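Local coordinates for beta-N-acetylglucosaminidase (Thermotoga maritima, PDB 3WO8), which probably removes terminal non-reducing N-acetyl-D-hexosamine residues from N-acetyl-beta-D-hexosaminides, as a glycosidase of the glycosyl hydrolase 3 family, at residues K18-G23 with I284-Y289; V395-E400 with I411-A416; K84-S89 with R108-I113. One frame throughout, in Å; residues are numbered along the deposited sequence.

Contact 1: residues K18-G23 with I284-Y289; sequences KLFFCG and ILLGDY
The first and last strands of the TIM barrel meet here, F20 pairing with I284, F21 with L285 and C22 with L286 in parallel register. The axes approach to 4.6 Å at an angle of 17°. Backbone bonds alternate across the seam: I284 N donates to L19 O, F21 N to I284 O, L286 N to F21 O and G23 N to L286 O. F21 O also receives a CA-H contact from L285, with the L285 CD1 methyl 3.2 Å from the same oxygen. Beyond the last bridge the chain turns at G287, and Y289 N returns to G23 O at 3.1 Å. Any side chain on G23 would run into G287 O. F20 has CG anti to its carbonyl carbon (chi1 -74°), which lays the ring alongside I284, both pointing the same way; CE1 meets I284 CD1 at 3.6 Å. Further along, C22 CB touches Y289 CB at 3.7 Å. An alanine in place of F20 would probably open a gap beside I284 CD1 and take the ring's packing away from L292. On the other face, F21 CB packs on L285 CD1 at 3.7 Å, and the F21 ring meets F123. Helix 292-304 covers F20, C22 and L286, helix 310-326 receives L19, and Y289 stacks on F24 while resting against helix 29-37. The sheet continues to strand 42-45 through backbone bonds of F20 and C22 to G42, and S255 OG bonds L285 N from the side of strand 253-257.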
ATOM      1  N   LYS B  18     -15.384 -25.048  10.483  1.00 50.44           N
ATOM      2  CA  LYS B  18     -15.789 -23.804  11.143  1.00 49.15           C
ATOM      3  C   LYS B  18     -15.069 -23.518  12.458  1.00 47.30           C
ATOM      4  O   LYS B  18     -15.014 -22.364  12.876  1.00 51.17           O
ATOM      5  CB  LYS B  18     -17.296 -23.779  11.419  1.00 50.53           C
ATOM      6  CG  LYS B  18     -18.142 -23.140  10.351  1.00 52.76           C
ATOM      7  CD  LYS B  18     -18.026 -23.848   9.012  1.00 60.16           C
ATOM      8  CE  LYS B  18     -18.744 -23.041   7.944  1.00 63.55           C
ATOM      9  NZ  LYS B  18     -18.674 -23.717   6.629  1.00 68.17           N
ATOM     10  N   LEU B  19     -14.532 -24.542  13.113  1.00 47.32           N
ATOM     11  CA  LEU B  19     -13.894 -24.351  14.423  1.00 47.04           C
ATOM     12  C   LEU B  19     -12.452 -23.916  14.386  1.00 46.33           C
ATOM     13  O   LEU B  19     -11.853 -23.626  15.443  1.00 41.56           O
ATOM     14  CB  LEU B  19     -14.025 -25.611  15.275  1.00 48.80           C
ATOM     15  CG  LEU B  19     -15.311 -25.650  16.101  1.00 52.33           C
ATOM     16  CD1 LEU B  19     -16.032 -24.303  16.177  1.00 56.06           C
ATOM     17  CD2 LEU B  19     -16.278 -26.649  15.520  1.00 51.99           C
ATOM     18  N   PHE B  20     -11.903 -23.806  13.178  1.00 46.88           N
ATOM     19  CA  PHE B  20     -10.490 -23.562  13.047  1.00 47.71           C
ATOM     20  C   PHE B  20     -10.097 -22.303  12.286  1.00 45.67           C
ATOM     21  O   PHE B  20     -10.636 -22.004  11.217  1.00 48.13           O
ATOM     22  CB  PHE B  20      -9.875 -24.767  12.385  1.00 52.84           C
ATOM     23  CG  PHE B  20      -9.757 -25.952  13.295  1.00 52.62           C
ATOM     24  CD1 PHE B  20      -8.867 -25.931  14.369  1.00 51.92           C
ATOM     25  CD2 PHE B  20     -10.526 -27.090  13.075  1.00 50.49           C
ATOM     26  CE1 PHE B  20      -8.753 -27.018  15.208  1.00 49.10           C
ATOM     27  CE2 PHE B  20     -10.402 -28.183  13.905  1.00 50.05           C
ATOM     28  CZ  PHE B  20      -9.524 -28.142  14.973  1.00 48.54           C
ATOM     29  N   PHE B  21      -9.130 -21.604  12.878  1.00 40.96           N
ATOM     30  CA  PHE B  21      -8.443 -20.470  12.302  1.00 42.49           C
ATOM     31  C   PHE B  21      -6.930 -20.793  12.106  1.00 43.43           C
ATOM     32  O   PHE B  21      -6.227 -21.113  13.045  1.00 43.34           O
ATOM     33  CB  PHE B  21      -8.623 -19.231  13.208  1.00 42.67           C
ATOM     34  CG  PHE B  21      -8.895 -17.965  12.439  1.00 43.66           C
ATOM     35  CD1 PHE B  21      -8.008 -17.531  11.464  1.00 43.45           C
ATOM     36  CD2 PHE B  21     -10.064 -17.246  12.646  1.00 43.02           C
ATOM     37  CE1 PHE B  21      -8.271 -16.391  10.727  1.00 46.17           C
ATOM     38  CE2 PHE B  21     -10.319 -16.097  11.926  1.00 45.74           C
ATOM     39  CZ  PHE B  21      -9.419 -15.662  10.973  1.00 46.91           C
ATOM     40  N   CYS B  22      -6.433 -20.688  10.882  1.00 45.40           N
ATOM     41  CA  CYS B  22      -5.084 -21.161  10.559  1.00 48.71           C
ATOM     42  C   CYS B  22      -4.273 -20.064   9.922  1.00 46.94           C
ATOM     43  O   CYS B  22      -4.774 -19.329   9.088  1.00 39.94           O
ATOM     44  CB  CYS B  22      -5.147 -22.363   9.609  1.00 51.08           C
ATOM     45  SG  CYS B  22      -5.967 -23.814  10.335  1.00 54.41           S
ATOM     46  N   GLY B  23      -3.022 -19.955  10.359  1.00 53.50           N
ATOM     47  CA  GLY B  23      -2.066 -18.976   9.841  1.00 50.92           C
ATOM     48  C   GLY B  23      -1.306 -19.560   8.674  1.00 48.01           C
ATOM     49  O   GLY B  23      -0.866 -20.700   8.735  1.00 47.40           O
ATOM     50  N   ILE B 284     -10.490 -22.206  17.287  1.00 40.44           N
ATOM     51  CA  ILE B 284      -9.130 -22.550  17.694  1.00 45.17           C
ATOM     52  C   ILE B 284      -8.190 -21.980  16.639  1.00 39.90           C
ATOM     53  O   ILE B 284      -8.337 -22.246  15.435  1.00 35.27           O
ATOM     54  CB  ILE B 284      -8.919 -24.082  17.741  1.00 48.50           C
ATOM     55  CG1 ILE B 284      -9.816 -24.736  18.803  1.00 53.36           C
ATOM     56  CG2 ILE B 284      -7.487 -24.407  18.063  1.00 49.69           C
ATOM     57  CD1 ILE B 284     -10.144 -26.169  18.452  1.00 52.20           C
ATOM     58  N   LEU B 285      -7.239 -21.203  17.107  1.00 36.47           N
ATOM     59  CA  LEU B 285      -6.292 -20.573  16.238  1.00 38.29           C
ATOM     60  C   LEU B 285      -5.008 -21.390  16.251  1.00 41.58           C
ATOM     61  O   LEU B 285      -4.318 -21.527  17.287  1.00 41.64           O
ATOM     62  CB  LEU B 285      -5.999 -19.139  16.703  1.00 38.70           C
ATOM     63  CG  LEU B 285      -4.906 -18.424  15.920  1.00 36.92           C
ATOM     64  CD1 LEU B 285      -5.217 -18.438  14.430  1.00 35.36           C
ATOM     65  CD2 LEU B 285      -4.653 -17.020  16.459  1.00 35.17           C
ATOM     66  N   LEU B 286      -4.697 -21.915  15.072  1.00 41.51           N
ATOM     67  CA  LEU B 286      -3.420 -22.501  14.790  1.00 40.06           C
ATOM     68  C   LEU B 286      -2.540 -21.478  14.000  1.00 41.98           C
ATOM     69  O   LEU B 286      -2.673 -21.296  12.776  1.00 40.28           O
ATOM     70  CB  LEU B 286      -3.627 -23.817  14.039  1.00 40.94           C
ATOM     71  CG  LEU B 286      -4.570 -24.848  14.693  1.00 42.45           C
ATOM     72  CD1 LEU B 286      -4.617 -26.161  13.893  1.00 42.25           C
ATOM     73  CD2 LEU B 286      -4.215 -25.122  16.153  1.00 39.62           C
ATOM     74  N   GLY B 287      -1.646 -20.811  14.727  1.00 40.44           N
ATOM     75  CA  GLY B 287      -0.582 -20.031  14.119  1.00 44.14           C
ATOM     76  C   GLY B 287       0.004 -20.663  12.862  1.00 47.95           C
ATOM     77  O   GLY B 287       0.331 -19.954  11.902  1.00 51.40           O
ATOM     78  N   ASP B 288       0.130 -21.996  12.872  1.00 51.42           N
ATOM     79  CA  ASP B 288       0.767 -22.771  11.800  1.00 46.30           C
ATOM     80  C   ASP B 288      -0.202 -23.779  11.241  1.00 44.47           C
ATOM     81  O   ASP B 288      -0.365 -24.861  11.783  1.00 48.05           O
ATOM     82  CB  ASP B 288       1.977 -23.505  12.373  1.00 48.61           C
ATOM     83  CG  ASP B 288       2.826 -24.233  11.307  1.00 51.14           C
ATOM     84  OD1 ASP B 288       2.382 -24.403  10.131  1.00 49.62           O
ATOM     85  OD2 ASP B 288       3.965 -24.629  11.688  1.00 47.16           O
ATOM     86  N   TYR B 289      -0.804 -23.451  10.117  1.00 43.32           N
ATOM     87  CA  TYR B 289      -1.788 -24.307   9.493  1.00 46.51           C
ATOM     88  C   TYR B 289      -1.409 -25.753   9.384  1.00 53.72           C
ATOM     89  O   TYR B 289      -2.274 -26.594   9.129  1.00 58.57           O
ATOM     90  CB  TYR B 289      -2.057 -23.829   8.080  1.00 49.14           C
ATOM     91  CG  TYR B 289      -1.000 -24.243   7.077  1.00 56.00           C
ATOM     92  CD1 TYR B 289       0.253 -23.606   7.040  1.00 54.93           C
ATOM     93  CD2 TYR B 289      -1.252 -25.263   6.147  1.00 57.14           C
ATOM     94  CE1 TYR B 289       1.209 -23.962   6.102  1.00 55.38           C
ATOM     95  CE2 TYR B 289      -0.296 -25.631   5.209  1.00 58.28           C
ATOM     96  CZ  TYR B 289       0.934 -24.982   5.187  1.00 58.10           C
ATOM     97  OH  TYR B 289       1.886 -25.351   4.259  1.00 54.56           O
TER

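Contact 2: residues V395-E400 with I411-A416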
ATOM      1  N   VAL B 395      20.397 -16.452 -16.358  1.00 35.98           N
ATOM      2  CA  VAL B 395      21.315 -15.579 -17.057  1.00 39.19           C
ATOM      3  C   VAL B 395      20.607 -14.343 -17.530  1.00 39.89           C
ATOM      4  O   VAL B 395      19.526 -14.413 -18.084  1.00 46.56           O
ATOM      5  CB  VAL B 395      22.127 -16.261 -18.194  1.00 42.51           C
ATOM      6  CG1 VAL B 395      21.473 -17.521 -18.691  1.00 49.39           C
ATOM      7  CG2 VAL B 395      22.383 -15.317 -19.349  1.00 42.20           C
ATOM      8  N   ARG B 396      21.270 -13.211 -17.333  1.00 38.83           N
ATOM      9  CA  ARG B 396      20.739 -11.925 -17.633  1.00 39.00           C
ATOM     10  C   ARG B 396      21.330 -11.408 -18.921  1.00 41.94           C
ATOM     11  O   ARG B 396      22.537 -11.291 -19.024  1.00 49.35           O
ATOM     12  CB  ARG B 396      21.115 -10.973 -16.497  1.00 41.54           C
ATOM     13  CG  ARG B 396      20.562 -11.327 -15.110  1.00 43.08           C
ATOM     14  CD  ARG B 396      19.053 -11.594 -15.076  1.00 41.05           C
ATOM     15  NE  ARG B 396      18.262 -10.385 -15.317  1.00 39.66           N
ATOM     16  CZ  ARG B 396      17.856  -9.550 -14.354  1.00 39.25           C
ATOM     17  NH1 ARG B 396      18.152  -9.774 -13.083  1.00 39.00           N
ATOM     18  NH2 ARG B 396      17.131  -8.488 -14.653  1.00 38.91           N
ATOM     19  N   TYR B 397      20.500 -11.059 -19.899  1.00 45.44           N
ATOM     20  CA  TYR B 397      21.020 -10.529 -21.181  1.00 45.81           C
ATOM     21  C   TYR B 397      20.530  -9.139 -21.444  1.00 47.98           C
ATOM     22  O   TYR B 397      19.547  -8.723 -20.853  1.00 49.93           O
ATOM     23  CB  TYR B 397      20.618 -11.397 -22.337  1.00 42.97           C
ATOM     24  CG  TYR B 397      19.148 -11.383 -22.627  1.00 44.74           C
ATOM     25  CD1 TYR B 397      18.288 -12.230 -21.965  1.00 47.95           C
ATOM     26  CD2 TYR B 397      18.620 -10.551 -23.603  1.00 48.64           C
ATOM     27  CE1 TYR B 397      16.932 -12.232 -22.236  1.00 47.81           C
ATOM     28  CE2 TYR B 397      17.277 -10.553 -23.891  1.00 46.69           C
ATOM     29  CZ  TYR B 397      16.446 -11.391 -23.196  1.00 46.70           C
ATOM     30  OH  TYR B 397      15.131 -11.397 -23.498  1.00 45.67           O
ATOM     31  N   THR B 398      21.218  -8.410 -22.320  1.00 54.53           N
ATOM     32  CA  THR B 398      20.816  -7.010 -22.606  1.00 56.08           C
ATOM     33  C   THR B 398      19.936  -7.082 -23.823  1.00 55.57           C
ATOM     34  O   THR B 398      20.196  -7.852 -24.755  1.00 49.17           O
ATOM     35  CB  THR B 398      21.980  -5.979 -22.746  1.00 56.04           C
ATOM     36  OG1 THR B 398      22.862  -6.344 -23.801  1.00 63.51           O
ATOM     37  CG2 THR B 398      22.806  -5.879 -21.433  1.00 56.71           C
ATOM     38  N   VAL B 399      18.850  -6.323 -23.767  1.00 55.77           N
ATOM     39  CA  VAL B 399      17.779  -6.479 -24.710  1.00 54.55           C
ATOM     40  C   VAL B 399      18.302  -6.254 -26.116  1.00 57.10           C
ATOM     41  O   VAL B 399      17.993  -6.997 -27.026  1.00 58.11           O
ATOM     42  CB  VAL B 399      16.604  -5.541 -24.354  1.00 56.21           C
ATOM     43  CG1 VAL B 399      16.121  -4.697 -25.547  1.00 60.20           C
ATOM     44  CG2 VAL B 399      15.467  -6.370 -23.811  1.00 57.46           C
ATOM     45  N   GLU B 400      19.122  -5.223 -26.257  1.00 66.65           N
ATOM     46  CA  GLU B 400      19.705  -4.803 -27.553  1.00 70.41           C
ATOM     47  C   GLU B 400      20.678  -5.824 -28.184  1.00 64.92           C
ATOM     48  O   GLU B 400      20.815  -5.846 -29.396  1.00 73.68           O
ATOM     49  CB  GLU B 400      20.344  -3.380 -27.468  1.00 69.56           C
ATOM     50  CG  GLU B 400      21.145  -3.051 -26.196  1.00 78.51           C
ATOM     51  CD  GLU B 400      20.297  -2.698 -24.934  1.00 84.52           C
ATOM     52  OE1 GLU B 400      20.895  -2.297 -23.908  1.00 88.53           O
ATOM     53  OE2 GLU B 400      19.042  -2.820 -24.929  1.00 79.56           O
ATOM     54  N   ILE B 411      14.398 -24.043 -21.391  1.00 42.53           N
ATOM     55  CA  ILE B 411      14.829 -22.659 -21.412  1.00 40.89           C
ATOM     56  C   ILE B 411      13.623 -21.740 -21.532  1.00 41.86           C
ATOM     57  O   ILE B 411      12.740 -22.011 -22.329  1.00 39.44           O
ATOM     58  CB  ILE B 411      15.676 -22.430 -22.641  1.00 43.59           C
ATOM     59  CG1 ILE B 411      16.579 -23.653 -22.821  1.00 42.74           C
ATOM     60  CG2 ILE B 411      16.403 -21.077 -22.559  1.00 43.95           C
ATOM     61  CD1 ILE B 411      17.779 -23.400 -23.687  1.00 45.04           C
ATOM     62  N   PHE B 412      13.584 -20.669 -20.737  1.00 40.06           N
ATOM     63  CA  PHE B 412      12.477 -19.724 -20.730  1.00 35.47           C
ATOM     64  C   PHE B 412      13.100 -18.444 -21.133  1.00 38.26           C
ATOM     65  O   PHE B 412      13.988 -17.958 -20.431  1.00 46.05           O
ATOM     66  CB  PHE B 412      11.878 -19.585 -19.352  1.00 34.44           C
ATOM     67  CG  PHE B 412      10.982 -20.723 -18.951  1.00 32.30           C
ATOM     68  CD1 PHE B 412      10.683 -21.764 -19.827  1.00 34.00           C
ATOM     69  CD2 PHE B 412      10.378 -20.706 -17.723  1.00 29.19           C
ATOM     70  CE1 PHE B 412       9.818 -22.782 -19.435  1.00 36.82           C
ATOM     71  CE2 PHE B 412       9.517 -21.716 -17.309  1.00 31.45           C
ATOM     72  CZ  PHE B 412       9.230 -22.756 -18.156  1.00 34.86           C
ATOM     73  N   ASP B 413      12.681 -17.908 -22.273  1.00 38.56           N
ATOM     74  CA  ASP B 413      13.312 -16.707 -22.813  1.00 39.83           C
ATOM     75  C   ASP B 413      12.358 -15.572 -22.717  1.00 39.83           C
ATOM     76  O   ASP B 413      11.426 -15.474 -23.493  1.00 40.88           O
ATOM     77  CB  ASP B 413      13.698 -16.874 -24.274  1.00 41.64           C
ATOM     78  CG  ASP B 413      14.295 -15.617 -24.848  1.00 44.33           C
ATOM     79  OD1 ASP B 413      14.432 -14.643 -24.076  1.00 46.75           O
ATOM     80  OD2 ASP B 413      14.646 -15.601 -26.055  1.00 48.36           O
ATOM     81  N   PHE B 414      12.590 -14.698 -21.757  1.00 39.98           N
ATOM     82  CA  PHE B 414      11.647 -13.648 -21.474  1.00 37.01           C
ATOM     83  C   PHE B 414      12.087 -12.464 -22.310  1.00 39.33           C
ATOM     84  O   PHE B 414      13.207 -11.991 -22.169  1.00 38.72           O
ATOM     85  CB  PHE B 414      11.680 -13.302 -20.009  1.00 35.05           C
ATOM     86  CG  PHE B 414      11.215 -14.401 -19.107  1.00 30.39           C
ATOM     87  CD1 PHE B 414      12.092 -15.322 -18.631  1.00 29.02           C
ATOM     88  CD2 PHE B 414       9.905 -14.430 -18.641  1.00 30.20           C
ATOM     89  CE1 PHE B 414      11.652 -16.319 -17.767  1.00 29.07           C
ATOM     90  CE2 PHE B 414       9.451 -15.415 -17.787  1.00 27.32           C
ATOM     91  CZ  PHE B 414      10.339 -16.359 -17.341  1.00 28.05           C
ATOM     92  N   VAL B 415      11.177 -12.010 -23.170  1.00 40.64           N
ATOM     93  CA  VAL B 415      11.438 -11.016 -24.182  1.00 38.79           C
ATOM     94  C   VAL B 415      10.697  -9.734 -23.871  1.00 43.19           C
ATOM     95  O   VAL B 415       9.477  -9.717 -23.778  1.00 42.11           O
ATOM     96  CB  VAL B 415      10.930 -11.502 -25.541  1.00 37.88           C
ATOM     97  CG1 VAL B 415      11.243 -10.471 -26.596  1.00 40.78           C
ATOM     98  CG2 VAL B 415      11.566 -12.826 -25.900  1.00 37.26           C
ATOM     99  N   ALA B 416      11.449  -8.662 -23.698  1.00 48.41           N
ATOM    100  CA  ALA B 416      10.878  -7.344 -23.530  1.00 52.91           C
ATOM    101  C   ALA B 416      10.535  -6.813 -24.904  1.00 56.96           C
ATOM    102  O   ALA B 416       9.400  -6.441 -25.191  1.00 71.60           O
ATOM    103  CB  ALA B 416      11.887  -6.424 -22.839  1.00 53.84           C
TER
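Y397 reaches strand 411-415 with the tip of its phenol, the OH donating to the backbone oxygen of F414. The modelled OH to O separation of 2.4 Å is very short, so its exact length is doubtful. CG of Y397 sits between the backbone N and the carbonyl carbon (chi1 68°), a cramped setting that carries the ring across towards the other strand. F414 O lies near the ring plane at the hydroxyl end, 3.7 Å from Y397 CE1. D413 extends its carboxylate with CG anti to the backbone N (chi1 178°). This brings OD1 to 3.4 Å from Y397 OH, a close approach rather than a bond, with the carboxylate turned 79° from the ring. The two strands belong to the mixed six-stranded sheet of the C-terminal domain but are not adjacent in it: strand 357-363 runs between them, and their axes come no closer than 9.6 Å. Y397 therefore passes over that middle strand, packing on L361 and P363, while the ring of H427 meets its own at a steep angle. Past the strand ends, V399 CG2 touches A416 CB at 3.7 Å. F414 sends its own ring away from Y397, stacking it on F438 and resting it against I381 of helix 374-385, whose Y378 also receives A416.

Contact 3: residues K84-S89 with R108-I113; sequences KYVPSS and RVAGKI
I113 projects from helix 100-117 against the loop residues Y85, V86 and P87, part of the connection that follows strand 70-72 of the TIM barrel. No hydrogen bond crosses the contact; the fit is made by aliphatic carbons, with one backbone oxygen. With CG2 anti to its backbone N and CG1 beside it (chi1 -67°), I113 spreads its two branches against different partners. CG2 presses on Y85 CB at 3.5 Å and also meets V86 CG2 at 3.8 Å, the valine and isoleucine side chains lying at a slant to each other. One helical turn back the packing is looser: V86 CG1 comes only to 4.0 Å from A110 CB, and the V109 side chain stays 4.6 Å from the loop, packing instead on I116 of the second subunit. The far side of the loop is turned partly to solvent and partly to that subunit, where K84 and S88 take no part in the helix contact. P87, besides meeting I113, also touches V333 of the second subunit, and S88 N makes a weak bond to E53 of that subunit. Y85 points its phenol away from I113 and bonds E53 of its own chain through OH, while K84 CG lies over the centre of its ring. The other branch of I113 ends at CD1, facing both, 3.5 Å from Y85 O and 3.7 Å from P87 CD.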
ATOM      1  N   LYS B  84       0.913  -3.477   3.064  1.00 33.63           N
ATOM      2  CA  LYS B  84       1.479  -2.306   2.394  1.00 35.25           C
ATOM      3  C   LYS B  84       0.428  -1.251   2.067  1.00 33.49           C
ATOM      4  O   LYS B  84       0.717  -0.068   2.108  1.00 33.29           O
ATOM      5  CB  LYS B  84       2.235  -2.689   1.121  1.00 39.39           C
ATOM      6  CG  LYS B  84       1.424  -3.282  -0.015  1.00 42.12           C
ATOM      7  CD  LYS B  84       2.353  -3.935  -1.056  1.00 47.84           C
ATOM      8  CE  LYS B  84       2.792  -3.017  -2.198  1.00 51.36           C
ATOM      9  NZ  LYS B  84       1.784  -3.082  -3.318  1.00 57.09           N
ATOM     10  N   TYR B  85      -0.798  -1.707   1.828  1.00 30.32           N
ATOM     11  CA  TYR B  85      -1.908  -0.887   1.403  1.00 30.89           C
ATOM     12  C   TYR B  85      -2.433   0.129   2.419  1.00 29.22           C
ATOM     13  O   TYR B  85      -3.121   1.066   2.063  1.00 29.21           O
ATOM     14  CB  TYR B  85      -3.065  -1.786   1.010  1.00 31.62           C
ATOM     15  CG  TYR B  85      -2.651  -2.925   0.125  1.00 35.38           C
ATOM     16  CD1 TYR B  85      -2.214  -2.684  -1.160  1.00 38.84           C
ATOM     17  CD2 TYR B  85      -2.688  -4.249   0.575  1.00 39.16           C
ATOM     18  CE1 TYR B  85      -1.848  -3.703  -1.995  1.00 41.80           C
ATOM     19  CE2 TYR B  85      -2.311  -5.302  -0.252  1.00 43.41           C
ATOM     20  CZ  TYR B  85      -1.890  -5.014  -1.546  1.00 45.66           C
ATOM     21  OH  TYR B  85      -1.509  -6.005  -2.410  1.00 40.59           O
ATOM     22  N   VAL B  86      -2.139  -0.057   3.682  1.00 30.63           N
ATOM     23  CA  VAL B  86      -2.727   0.779   4.691  1.00 32.25           C
ATOM     24  C   VAL B  86      -1.714   1.794   5.084  1.00 30.67           C
ATOM     25  O   VAL B  86      -0.563   1.460   5.296  1.00 34.38           O
ATOM     26  CB  VAL B  86      -3.176  -0.053   5.915  1.00 35.18           C
ATOM     27  CG1 VAL B  86      -3.717   0.821   7.042  1.00 33.79           C
ATOM     28  CG2 VAL B  86      -4.253  -1.028   5.482  1.00 34.19           C
ATOM     29  N   PRO B  87      -2.129   3.056   5.150  1.00 28.76           N
ATOM     30  CA  PRO B  87      -1.193   4.034   5.613  1.00 26.42           C
ATOM     31  C   PRO B  87      -0.714   3.650   6.958  1.00 27.59           C
ATOM     32  O   PRO B  87      -1.487   3.239   7.791  1.00 34.65           O
ATOM     33  CB  PRO B  87      -2.027   5.291   5.700  1.00 28.57           C
ATOM     34  CG  PRO B  87      -2.984   5.146   4.565  1.00 29.22           C
ATOM     35  CD  PRO B  87      -3.301   3.668   4.507  1.00 28.54           C
ATOM     36  N   SER B  88       0.571   3.774   7.171  1.00 29.08           N
ATOM     37  CA  SER B  88       1.158   3.527   8.448  1.00 29.45           C
ATOM     38  C   SER B  88       0.600   4.487   9.471  1.00 29.65           C
ATOM     39  O   SER B  88       0.085   5.523   9.128  1.00 31.48           O
ATOM     40  CB  SER B  88       2.688   3.588   8.378  1.00 28.86           C
ATOM     41  OG  SER B  88       3.279   3.417   9.664  1.00 33.15           O
ATOM     42  N   SER B  89       0.706   4.078  10.728  1.00 33.62           N
ATOM     43  CA  SER B  89       0.057   4.689  11.879  1.00 37.14           C
ATOM     44  C   SER B  89       1.149   4.847  12.915  1.00 37.62           C
ATOM     45  O   SER B  89       2.035   4.031  12.987  1.00 37.20           O
ATOM     46  CB  SER B  89      -1.025   3.732  12.418  1.00 41.55           C
ATOM     47  OG  SER B  89      -1.396   3.994  13.782  1.00 46.16           O
ATOM     48  N   ARG B 108     -11.372   3.291  10.359  1.00 38.77           N
ATOM     49  CA  ARG B 108     -12.253   3.261   9.198  1.00 42.14           C
ATOM     50  C   ARG B 108     -11.464   3.208   7.879  1.00 41.57           C
ATOM     51  O   ARG B 108     -11.789   2.391   6.962  1.00 36.33           O
ATOM     52  CB  ARG B 108     -13.164   4.473   9.211  1.00 51.33           C
ATOM     53  CG  ARG B 108     -14.290   4.452   8.176  1.00 58.07           C
ATOM     54  CD  ARG B 108     -14.937   5.834   8.105  1.00 69.88           C
ATOM     55  NE  ARG B 108     -15.974   5.956   7.075  1.00 80.74           N
ATOM     56  CZ  ARG B 108     -17.031   6.784   7.132  1.00 93.55           C
ATOM     57  NH1 ARG B 108     -17.901   6.798   6.127  1.00 95.86           N
ATOM     58  NH2 ARG B 108     -17.244   7.596   8.178  1.00 89.26           N
ATOM     59  N   VAL B 109     -10.430   4.047   7.761  1.00 36.08           N
ATOM     60  CA  VAL B 109      -9.676   3.995   6.518  1.00 38.62           C
ATOM     61  C   VAL B 109      -8.958   2.662   6.430  1.00 35.58           C
ATOM     62  O   VAL B 109      -8.866   2.065   5.345  1.00 38.06           O
ATOM     63  CB  VAL B 109      -8.684   5.179   6.248  1.00 41.24           C
ATOM     64  CG1 VAL B 109      -9.028   6.444   7.019  1.00 41.65           C
ATOM     65  CG2 VAL B 109      -7.246   4.799   6.492  1.00 40.24           C
ATOM     66  N   ALA B 110      -8.442   2.192   7.562  1.00 31.69           N
ATOM     67  CA  ALA B 110      -7.766   0.884   7.583  1.00 31.03           C
ATOM     68  C   ALA B 110      -8.724  -0.219   7.203  1.00 30.95           C
ATOM     69  O   ALA B 110      -8.440  -1.052   6.338  1.00 30.73           O
ATOM     70  CB  ALA B 110      -7.213   0.613   8.951  1.00 32.49           C
ATOM     71  N   GLY B 111      -9.891  -0.196   7.834  1.00 30.47           N
ATOM     72  CA  GLY B 111     -10.964  -1.115   7.487  1.00 31.13           C
ATOM     73  C   GLY B 111     -11.361  -1.085   6.010  1.00 33.50           C
ATOM     74  O   GLY B 111     -11.535  -2.150   5.374  1.00 33.39           O
ATOM     75  N   LYS B 112     -11.539   0.117   5.468  1.00 31.40           N
ATOM     76  CA  LYS B 112     -12.050   0.232   4.121  1.00 35.36           C
ATOM     77  C   LYS B 112     -10.997  -0.333   3.146  1.00 31.85           C
ATOM     78  O   LYS B 112     -11.298  -1.062   2.215  1.00 30.53           O
ATOM     79  CB  LYS B 112     -12.447   1.690   3.824  1.00 40.49           C
ATOM     80  CG  LYS B 112     -13.266   1.865   2.553  1.00 51.65           C
ATOM     81  CD  LYS B 112     -14.744   1.459   2.709  1.00 66.54           C
ATOM     82  CE  LYS B 112     -15.535   1.472   1.392  1.00 74.54           C
ATOM     83  NZ  LYS B 112     -14.941   0.576   0.354  1.00 78.23           N
ATOM     84  N   ILE B 113      -9.734  -0.066   3.417  1.00 31.61           N
ATOM     85  CA  ILE B 113      -8.683  -0.673   2.616  1.00 32.17           C
ATOM     86  C   ILE B 113      -8.580  -2.214   2.761  1.00 29.71           C
ATOM     87  O   ILE B 113      -8.402  -2.938   1.791  1.00 26.96           O
ATOM     88  CB  ILE B 113      -7.347   0.029   2.903  1.00 33.56           C
ATOM     89  CG1 ILE B 113      -7.436   1.483   2.369  1.00 34.84           C
ATOM     90  CG2 ILE B 113      -6.210  -0.711   2.209  1.00 32.12           C
ATOM     91  CD1 ILE B 113      -6.282   2.356   2.834  1.00 37.02           C
TER

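All three contacts are mostly buried, but they differ in depth and chemistry. Contact 1 lies nearest the chain centre and closes the barrel with a run of backbone bonds; contact 3 belongs to the same barrel domain, the centres of contacts 1 and 3 being about 24 Å apart, and relies mainly on apolar side chains, with no hydrogen bond, at the border with the second subunit. Contact 2 stands apart in the C-terminal domain, its centre about 43 Å from that of contact 1, where a single phenol bond links strands that are not neighbours. Contacts 1 and 2 thus both join strands, adjacent in one case and separated in the other, whereas contact 3 joins a loop to a helix.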